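Local atomic coordinates of TssK (PDB entry 5Y0E), a protein that probably forms part of the baseplate of the bacterial type VI secretion system, assembling as a trimer. Residues A185-L199 and Y289-L301. Residues are numbered along the deposited sequence; the frame is centred on the assembly and turned at random.
Sequences AQIPPMLNCQGNPVL and YDHDNLALCFGKL
Ile-187, in the loop that leads into one helix of the TssK helical bundle, packs against Leu-294 and Ala-295 at the start of another. The 185-196 loop leads from the beta domain into helix 197-222 and lies against the first turn of helix 294-309 and the beta turn 290-293 before it.

The apolar packing centres on Ile-187. Its CG2, anti to the backbone N (chi1 -62° for CG1), lies 3.9 Å from Leu-294 CB, and the two side chains cross at about a right angle. The other branch reaches Ala-295, with Ile-187 CD1 4.0 Å from Ala-295 CB. Farther along the helix, Leu-199 CD2 sits over one face of the Phe-298 ring. Phe-263 of helix 259-273 meets that ring edge-to-face.

His-291 and Asp-292 close the other end against Pro-189. Met-190 O lies at the edge of the His-291 ring, near its plane, 3.2 Å from His-291 CE1. Both ring nitrogens are engaged: His-291 ND1 and Tyr-289 OH are hydrogen-bonded at 2.6 Å, and NE2 is hydrogen-bonded to Trp-43 O. Together they probably hold the ring's rotation. Asp-292 OD1 touches Pro-189 CB at 3.6 Å and also accepts from Trp-43 NE1.

Both helices carry an asparagine N-cap. Asn-196 OD1 takes Leu-199 N in its carbonyl plane at 2.9 Å. Asn-293 OD1 is met by Leu-296 N from above its carbonyl plane.

Polar bridging between the two backbones falls to one water. It accepts from Ile-187 N at 2.8 Å and from Ala-295 N at 2.9 Å.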
ATOM      1  N   ALA A 185       5.416  -9.572 -23.621  1.00 49.99           N
ATOM      2  CA  ALA A 185       5.787  -8.648 -22.570  1.00 49.44           C
ATOM      3  C   ALA A 185       4.775  -7.542 -22.384  1.00 51.21           C
ATOM      4  O   ALA A 185       4.786  -6.891 -21.340  1.00 51.12           O
ATOM      5  CB  ALA A 185       7.156  -8.030 -22.851  1.00 49.64           C
ATOM      6  N   GLN A 186       3.914  -7.302 -23.363  1.00 50.37           N
ATOM      7  CA  GLN A 186       2.965  -6.212 -23.254  1.00 49.14           C
ATOM      8  C   GLN A 186       1.848  -6.585 -22.294  1.00 49.38           C
ATOM      9  O   GLN A 186       1.393  -7.729 -22.259  1.00 48.73           O
ATOM     10  CB  GLN A 186       2.406  -5.845 -24.619  1.00 49.14           C
ATOM     11  CG  GLN A 186       3.463  -5.281 -25.547  1.00 59.36           C
ATOM     12  CD  GLN A 186       4.504  -4.421 -24.832  1.00 63.66           C
ATOM     13  OE1 GLN A 186       4.283  -3.238 -24.585  1.00 66.32           O
ATOM     14  NE2 GLN A 186       5.657  -5.015 -24.516  1.00 57.58           N
ATOM     15  N   ILE A 187       1.448  -5.619 -21.482  1.00 44.79           N
ATOM     16  CA  ILE A 187       0.457  -5.816 -20.439  1.00 43.02           C
ATOM     17  C   ILE A 187      -0.754  -4.961 -20.774  1.00 43.45           C
ATOM     18  O   ILE A 187      -0.633  -3.746 -20.901  1.00 42.79           O
ATOM     19  CB  ILE A 187       1.000  -5.450 -19.050  1.00 43.27           C
ATOM     20  CG1 ILE A 187       2.168  -6.352 -18.699  1.00 41.15           C
ATOM     21  CG2 ILE A 187      -0.091  -5.561 -18.026  1.00 43.37           C
ATOM     22  CD1 ILE A 187       3.038  -5.804 -17.629  1.00 39.87           C
ATOM     23  N   PRO A 188      -1.930  -5.541 -20.904  1.00 40.32           N
ATOM     24  CA  PRO A 188      -3.134  -4.749 -21.148  1.00 39.31           C
ATOM     25  C   PRO A 188      -3.438  -3.844 -19.970  1.00 44.20           C
ATOM     26  O   PRO A 188      -2.976  -4.090 -18.849  1.00 44.99           O
ATOM     27  CB  PRO A 188      -4.223  -5.812 -21.320  1.00 36.64           C
ATOM     28  CG  PRO A 188      -3.505  -7.072 -21.560  1.00 39.24           C
ATOM     29  CD  PRO A 188      -2.198  -6.980 -20.866  1.00 38.79           C
ATOM     30  N   PRO A 189      -4.195  -2.774 -20.178  1.00 43.36           N
ATOM     31  CA  PRO A 189      -4.718  -2.026 -19.032  1.00 39.89           C
ATOM     32  C   PRO A 189      -5.554  -2.953 -18.171  1.00 40.25           C
ATOM     33  O   PRO A 189      -6.505  -3.565 -18.640  1.00 42.59           O
ATOM     34  CB  PRO A 189      -5.552  -0.927 -19.686  1.00 39.67           C
ATOM     35  CG  PRO A 189      -5.888  -1.461 -21.024  1.00 38.76           C
ATOM     36  CD  PRO A 189      -4.693  -2.239 -21.446  1.00 39.83           C
ATOM     37  N   MET A 190      -5.154  -3.095 -16.920  1.00 39.12           N
ATOM     38  CA  MET A 190      -5.662  -4.133 -16.044  1.00 40.52           C
ATOM     39  C   MET A 190      -6.332  -3.508 -14.841  1.00 41.56           C
ATOM     40  O   MET A 190      -5.820  -2.550 -14.269  1.00 40.86           O
ATOM     41  CB  MET A 190      -4.555  -5.051 -15.570  1.00 41.61           C
ATOM     42  CG  MET A 190      -3.986  -5.953 -16.634  1.00 41.33           C
ATOM     43  SD  MET A 190      -5.221  -6.874 -17.504  1.00 46.34           S
ATOM     44  CE  MET A 190      -5.651  -8.046 -16.259  1.00 36.07           C
ATOM     45  N   LEU A 191      -7.486  -4.039 -14.464  1.00 37.71           N
ATOM     46  CA  LEU A 191      -8.111  -3.596 -13.231  1.00 38.93           C
ATOM     47  C   LEU A 191      -7.743  -4.461 -12.048  1.00 39.36           C
ATOM     48  O   LEU A 191      -7.862  -4.008 -10.921  1.00 40.56           O
ATOM     49  CB  LEU A 191      -9.632  -3.547 -13.373  1.00 37.74           C
ATOM     50  CG  LEU A 191     -10.035  -2.361 -14.229  1.00 39.71           C
ATOM     51  CD1 LEU A 191     -11.509  -2.310 -14.434  1.00 40.33           C
ATOM     52  CD2 LEU A 191      -9.542  -1.082 -13.630  1.00 41.38           C
ATOM     53  N   ASN A 192      -7.273  -5.673 -12.271  1.00 37.73           N
ATOM     54  CA  ASN A 192      -6.791  -6.508 -11.192  1.00 34.93           C
ATOM     55  C   ASN A 192      -5.446  -7.088 -11.589  1.00 37.31           C
ATOM     56  O   ASN A 192      -5.340  -7.772 -12.603  1.00 37.49           O
ATOM     57  CB  ASN A 192      -7.791  -7.610 -10.892  1.00 37.33           C
ATOM     58  CG  ASN A 192      -7.392  -8.444  -9.714  1.00 40.08           C
ATOM     59  OD1 ASN A 192      -6.536  -8.075  -8.951  1.00 40.76           O
ATOM     60  ND2 ASN A 192      -8.006  -9.585  -9.578  1.00 41.16           N
ATOM     61  N   CYS A 193      -4.434  -6.841 -10.773  1.00 35.50           N
ATOM     62  CA  CYS A 193      -3.138  -7.440 -11.017  1.00 35.63           C
ATOM     63  C   CYS A 193      -3.239  -8.941 -11.182  1.00 37.47           C
ATOM     64  O   CYS A 193      -2.475  -9.536 -11.941  1.00 38.63           O
ATOM     65  CB  CYS A 193      -2.172  -7.106  -9.878  1.00 34.02           C
ATOM     66  SG  CYS A 193      -1.580  -5.415  -9.868  1.00 43.32           S
ATOM     67  N   GLN A 194      -4.177  -9.571 -10.504  1.00 41.63           N
ATOM     68  CA  GLN A 194      -4.254 -11.016 -10.595  1.00 39.90           C
ATOM     69  C   GLN A 194      -4.861 -11.502 -11.896  1.00 40.27           C
ATOM     70  O   GLN A 194      -4.850 -12.702 -12.143  1.00 43.46           O
ATOM     71  CB  GLN A 194      -5.029 -11.552  -9.408  1.00 38.35           C
ATOM     72  CG  GLN A 194      -4.372 -11.230  -8.086  1.00 41.18           C
ATOM     73  CD  GLN A 194      -3.161 -12.096  -7.810  1.00 47.95           C
ATOM     74  OE1 GLN A 194      -3.201 -13.298  -8.008  1.00 54.50           O
ATOM     75  NE2 GLN A 194      -2.085 -11.488  -7.339  1.00 45.46           N
ATOM     76  N   GLY A 195      -5.361 -10.613 -12.739  1.00 39.28           N
ATOM     77  CA  GLY A 195      -5.854 -11.029 -14.031  1.00 38.54           C
ATOM     78  C   GLY A 195      -4.811 -11.145 -15.116  1.00 40.96           C
ATOM     79  O   GLY A 195      -5.139 -11.512 -16.240  1.00 46.92           O
ATOM     80  N   ASN A 196      -3.562 -10.834 -14.818  1.00 42.23           N
ATOM     81  CA  ASN A 196      -2.535 -10.806 -15.822  1.00 39.99           C
ATOM     82  C   ASN A 196      -1.330 -11.584 -15.319  1.00 40.34           C
ATOM     83  O   ASN A 196      -0.827 -11.307 -14.229  1.00 40.89           O
ATOM     84  CB  ASN A 196      -2.122  -9.376 -16.154  1.00 39.50           C
ATOM     85  CG  ASN A 196      -0.962  -9.328 -17.106  1.00 41.45           C
ATOM     86  OD1 ASN A 196       0.198  -9.285 -16.701  1.00 40.83           O
ATOM     87  ND2 ASN A 196      -1.267  -9.378 -18.380  1.00 44.99           N
ATOM     88  N   PRO A 197      -0.819 -12.527 -16.095  1.00 39.74           N
ATOM     89  CA  PRO A 197       0.329 -13.312 -15.622  1.00 39.22           C
ATOM     90  C   PRO A 197       1.597 -12.503 -15.435  1.00 37.93           C
ATOM     91  O   PRO A 197       2.395 -12.820 -14.554  1.00 40.40           O
ATOM     92  CB  PRO A 197       0.493 -14.368 -16.717  1.00 36.74           C
ATOM     93  CG  PRO A 197      -0.144 -13.743 -17.925  1.00 37.87           C
ATOM     94  CD  PRO A 197      -1.289 -12.941 -17.418  1.00 36.93           C
ATOM     95  N   VAL A 198       1.822 -11.467 -16.220  1.00 32.66           N
ATOM     96  CA  VAL A 198       3.079 -10.760 -16.090  1.00 33.89           C
ATOM     97  C   VAL A 198       3.115  -9.986 -14.785  1.00 37.42           C
ATOM     98  O   VAL A 198       4.087 -10.053 -14.032  1.00 38.60           O
ATOM     99  CB  VAL A 198       3.316  -9.843 -17.301  1.00 37.62           C
ATOM    100  CG1 VAL A 198       4.626  -9.109 -17.139  1.00 35.95           C
ATOM    101  CG2 VAL A 198       3.329 -10.651 -18.562  1.00 38.86           C
ATOM    102  N   LEU A 199       2.052  -9.242 -14.493  1.00 39.13           N
ATOM    103  CA  LEU A 199       1.945  -8.604 -13.190  1.00 35.50           C
ATOM    104  C   LEU A 199       2.118  -9.607 -12.057  1.00 34.21           C
ATOM    105  O   LEU A 199       2.825  -9.337 -11.088  1.00 37.35           O
ATOM    106  CB  LEU A 199       0.610  -7.869 -13.068  1.00 37.15           C
ATOM    107  CG  LEU A 199       0.401  -6.702 -14.034  1.00 35.42           C
ATOM    108  CD1 LEU A 199      -0.939  -6.067 -13.826  1.00 35.38           C
ATOM    109  CD2 LEU A 199       1.480  -5.670 -13.922  1.00 32.67           C
ATOM    110  N   TYR A 289       3.501   6.335 -13.502  1.00 39.55           N
ATOM    111  CA  TYR A 289       2.432   5.376 -13.754  1.00 37.67           C
ATOM    112  C   TYR A 289       1.700   5.711 -15.041  1.00 38.99           C
ATOM    113  O   TYR A 289       1.287   6.846 -15.260  1.00 39.87           O
ATOM    114  CB  TYR A 289       1.435   5.356 -12.600  1.00 37.48           C
ATOM    115  CG  TYR A 289       0.370   4.332 -12.811  1.00 36.81           C
ATOM    116  CD1 TYR A 289       0.646   2.986 -12.641  1.00 37.66           C
ATOM    117  CD2 TYR A 289      -0.909   4.697 -13.197  1.00 37.30           C
ATOM    118  CE1 TYR A 289      -0.307   2.047 -12.845  1.00 37.15           C
ATOM    119  CE2 TYR A 289      -1.855   3.758 -13.405  1.00 37.54           C
ATOM    120  CZ  TYR A 289      -1.555   2.435 -13.218  1.00 36.30           C
ATOM    121  OH  TYR A 289      -2.498   1.485 -13.426  1.00 37.25           O
ATOM    122  N   ASP A 290       1.542   4.713 -15.887  1.00 38.55           N
ATOM    123  CA  ASP A 290       0.802   4.854 -17.131  1.00 39.83           C
ATOM    124  C   ASP A 290      -0.116   3.652 -17.206  1.00 41.05           C
ATOM    125  O   ASP A 290       0.343   2.527 -17.431  1.00 46.10           O
ATOM    126  CB  ASP A 290       1.732   4.930 -18.345  1.00 39.72           C
ATOM    127  CG  ASP A 290       1.004   5.243 -19.635  1.00 41.37           C
ATOM    128  OD1 ASP A 290      -0.205   5.047 -19.729  1.00 45.19           O
ATOM    129  OD2 ASP A 290       1.648   5.673 -20.592  1.00 45.59           O
ATOM    130  N   HIS A 291      -1.412   3.890 -17.016  1.00 40.77           N
ATOM    131  CA  HIS A 291      -2.344   2.775 -16.981  1.00 41.26           C
ATOM    132  C   HIS A 291      -2.353   2.012 -18.298  1.00 42.80           C
ATOM    133  O   HIS A 291      -2.558   0.801 -18.309  1.00 42.27           O
ATOM    134  CB  HIS A 291      -3.745   3.278 -16.626  1.00 38.42           C
ATOM    135  CG  HIS A 291      -4.691   2.192 -16.221  1.00 41.38           C
ATOM    136  ND1 HIS A 291      -4.473   1.387 -15.129  1.00 41.03           N
ATOM    137  CD2 HIS A 291      -5.848   1.767 -16.775  1.00 43.09           C
ATOM    138  CE1 HIS A 291      -5.454   0.515 -15.026  1.00 42.03           C
ATOM    139  NE2 HIS A 291      -6.302   0.725 -16.012  1.00 42.77           N
ATOM    140  N   ASP A 292      -2.110   2.690 -19.412  1.00 42.82           N
ATOM    141  CA  ASP A 292      -2.175   2.050 -20.715  1.00 41.75           C
ATOM    142  C   ASP A 292      -0.805   1.658 -21.252  1.00 43.55           C
ATOM    143  O   ASP A 292      -0.679   1.384 -22.440  1.00 49.92           O
ATOM    144  CB  ASP A 292      -2.910   2.947 -21.709  1.00 40.92           C
ATOM    145  CG  ASP A 292      -4.375   3.139 -21.343  1.00 44.82           C
ATOM    146  OD1 ASP A 292      -5.151   2.179 -21.480  1.00 45.54           O
ATOM    147  OD2 ASP A 292      -4.757   4.245 -20.914  1.00 44.06           O
ATOM    148  N   ASN A 293       0.217   1.606 -20.403  1.00 44.45           N
ATOM    149  CA  ASN A 293       1.490   1.025 -20.789  1.00 42.16           C
ATOM    150  C   ASN A 293       2.211   0.476 -19.568  1.00 41.05           C
ATOM    151  O   ASN A 293       3.269   0.974 -19.178  1.00 39.14           O
ATOM    152  CB  ASN A 293       2.355   2.055 -21.509  1.00 44.73           C
ATOM    153  CG  ASN A 293       3.526   1.424 -22.247  1.00 47.80           C
ATOM    154  OD1 ASN A 293       3.937   0.294 -21.981  1.00 46.42           O
ATOM    155  ND2 ASN A 293       4.059   2.161 -23.187  1.00 49.46           N
ATOM    156  N   LEU A 294       1.648  -0.567 -18.977  1.00 41.25           N
ATOM    157  CA  LEU A 294       2.140  -1.032 -17.696  1.00 39.66           C
ATOM    158  C   LEU A 294       3.478  -1.722 -17.817  1.00 40.27           C
ATOM    159  O   LEU A 294       4.299  -1.608 -16.907  1.00 41.28           O
ATOM    160  CB  LEU A 294       1.111  -1.950 -17.042  1.00 40.92           C
ATOM    161  CG  LEU A 294      -0.161  -1.226 -16.563  1.00 42.80           C
ATOM    162  CD1 LEU A 294      -1.220  -2.197 -16.102  1.00 41.81           C
ATOM    163  CD2 LEU A 294       0.129  -0.235 -15.473  1.00 36.80           C
ATOM    164  N   ALA A 295       3.721  -2.418 -18.930  1.00 42.55           N
ATOM    165  CA  ALA A 295       5.021  -3.048 -19.148  1.00 41.34           C
ATOM    166  C   ALA A 295       6.153  -2.028 -19.129  1.00 38.83           C
ATOM    167  O   ALA A 295       7.202  -2.262 -18.523  1.00 38.14           O
ATOM    168  CB  ALA A 295       5.019  -3.810 -20.462  1.00 40.56           C
ATOM    169  N   LEU A 296       5.956  -0.889 -19.770  1.00 37.54           N
ATOM    170  CA  LEU A 296       6.980   0.139 -19.755  1.00 38.99           C
ATOM    171  C   LEU A 296       7.244   0.642 -18.348  1.00 40.38           C
ATOM    172  O   LEU A 296       8.374   0.570 -17.857  1.00 44.83           O
ATOM    173  CB  LEU A 296       6.577   1.298 -20.650  1.00 38.77           C
ATOM    174  CG  LEU A 296       7.613   2.406 -20.575  1.00 40.70           C
ATOM    175  CD1 LEU A 296       8.845   2.013 -21.348  1.00 38.97           C
ATOM    176  CD2 LEU A 296       7.067   3.714 -21.065  1.00 41.20           C
ATOM    177  N   CYS A 297       6.211   1.170 -17.683  1.00 41.26           N
ATOM    178  CA  CYS A 297       6.431   1.853 -16.417  1.00 40.59           C
ATOM    179  C   CYS A 297       6.777   0.870 -15.313  1.00 38.47           C
ATOM    180  O   CYS A 297       7.646   1.153 -14.492  1.00 39.29           O
ATOM    181  CB  CYS A 297       5.226   2.724 -16.033  1.00 39.15           C
ATOM    182  SG  CYS A 297       3.643   1.950 -15.670  1.00 41.15           S
ATOM    183  N   PHE A 298       6.156  -0.302 -15.293  1.00 35.35           N
ATOM    184  CA  PHE A 298       6.614  -1.300 -14.338  1.00 36.44           C
ATOM    185  C   PHE A 298       7.998  -1.803 -14.697  1.00 38.75           C
ATOM    186  O   PHE A 298       8.797  -2.125 -13.810  1.00 39.56           O
ATOM    187  CB  PHE A 298       5.641  -2.475 -14.250  1.00 36.65           C
ATOM    188  CG  PHE A 298       4.589  -2.303 -13.202  1.00 37.17           C
ATOM    189  CD1 PHE A 298       4.811  -2.722 -11.906  1.00 35.23           C
ATOM    190  CD2 PHE A 298       3.391  -1.704 -13.511  1.00 35.74           C
ATOM    191  CE1 PHE A 298       3.854  -2.541 -10.935  1.00 35.22           C
ATOM    192  CE2 PHE A 298       2.432  -1.520 -12.556  1.00 36.35           C
ATOM    193  CZ  PHE A 298       2.653  -1.935 -11.261  1.00 36.40           C
ATOM    194  N   GLY A 299       8.294  -1.877 -15.988  1.00 39.04           N
ATOM    195  CA  GLY A 299       9.602  -2.333 -16.397  1.00 40.93           C
ATOM    196  C   GLY A 299      10.700  -1.481 -15.815  1.00 37.16           C
ATOM    197  O   GLY A 299      11.684  -1.993 -15.308  1.00 40.36           O
ATOM    198  N   LYS A 300      10.519  -0.175 -15.837  1.00 36.45           N
ATOM    199  CA  LYS A 300      11.531   0.693 -15.274  1.00 38.17           C
ATOM    200  C   LYS A 300      11.629   0.511 -13.779  1.00 37.68           C
ATOM    201  O   LYS A 300      12.723   0.531 -13.222  1.00 40.58           O
ATOM    202  CB  LYS A 300      11.221   2.143 -15.620  1.00 39.60           C
ATOM    203  CG  LYS A 300      10.806   2.302 -17.025  1.00 43.25           C
ATOM    204  CD  LYS A 300      11.403   3.519 -17.674  1.00 50.74           C
ATOM    205  CE  LYS A 300      10.712   4.781 -17.248  1.00 54.66           C
ATOM    206  NZ  LYS A 300      10.726   5.764 -18.368  1.00 65.03           N
ATOM    207  N   LEU A 301      10.496   0.316 -13.118  1.00 41.50           N
ATOM    208  CA  LEU A 301      10.496   0.161 -11.671  1.00 36.08           C
ATOM    209  C   LEU A 301      11.162  -1.143 -11.258  1.00 35.39           C
ATOM    210  O   LEU A 301      11.980  -1.165 -10.334  1.00 37.09           O
ATOM    211  CB  LEU A 301       9.056   0.241 -11.163  1.00 35.47           C
ATOM    212  CG  LEU A 301       8.733   0.960  -9.858  1.00 33.82           C
ATOM    213  CD1 LEU A 301       9.421   2.299  -9.854  1.00 35.32           C
ATOM    214  CD2 LEU A 301       7.237   1.153  -9.718  1.00 32.74           C
TER
HETATM  215  O   HOH W   1       1.965  -2.908 -21.201  1.00 44.55           O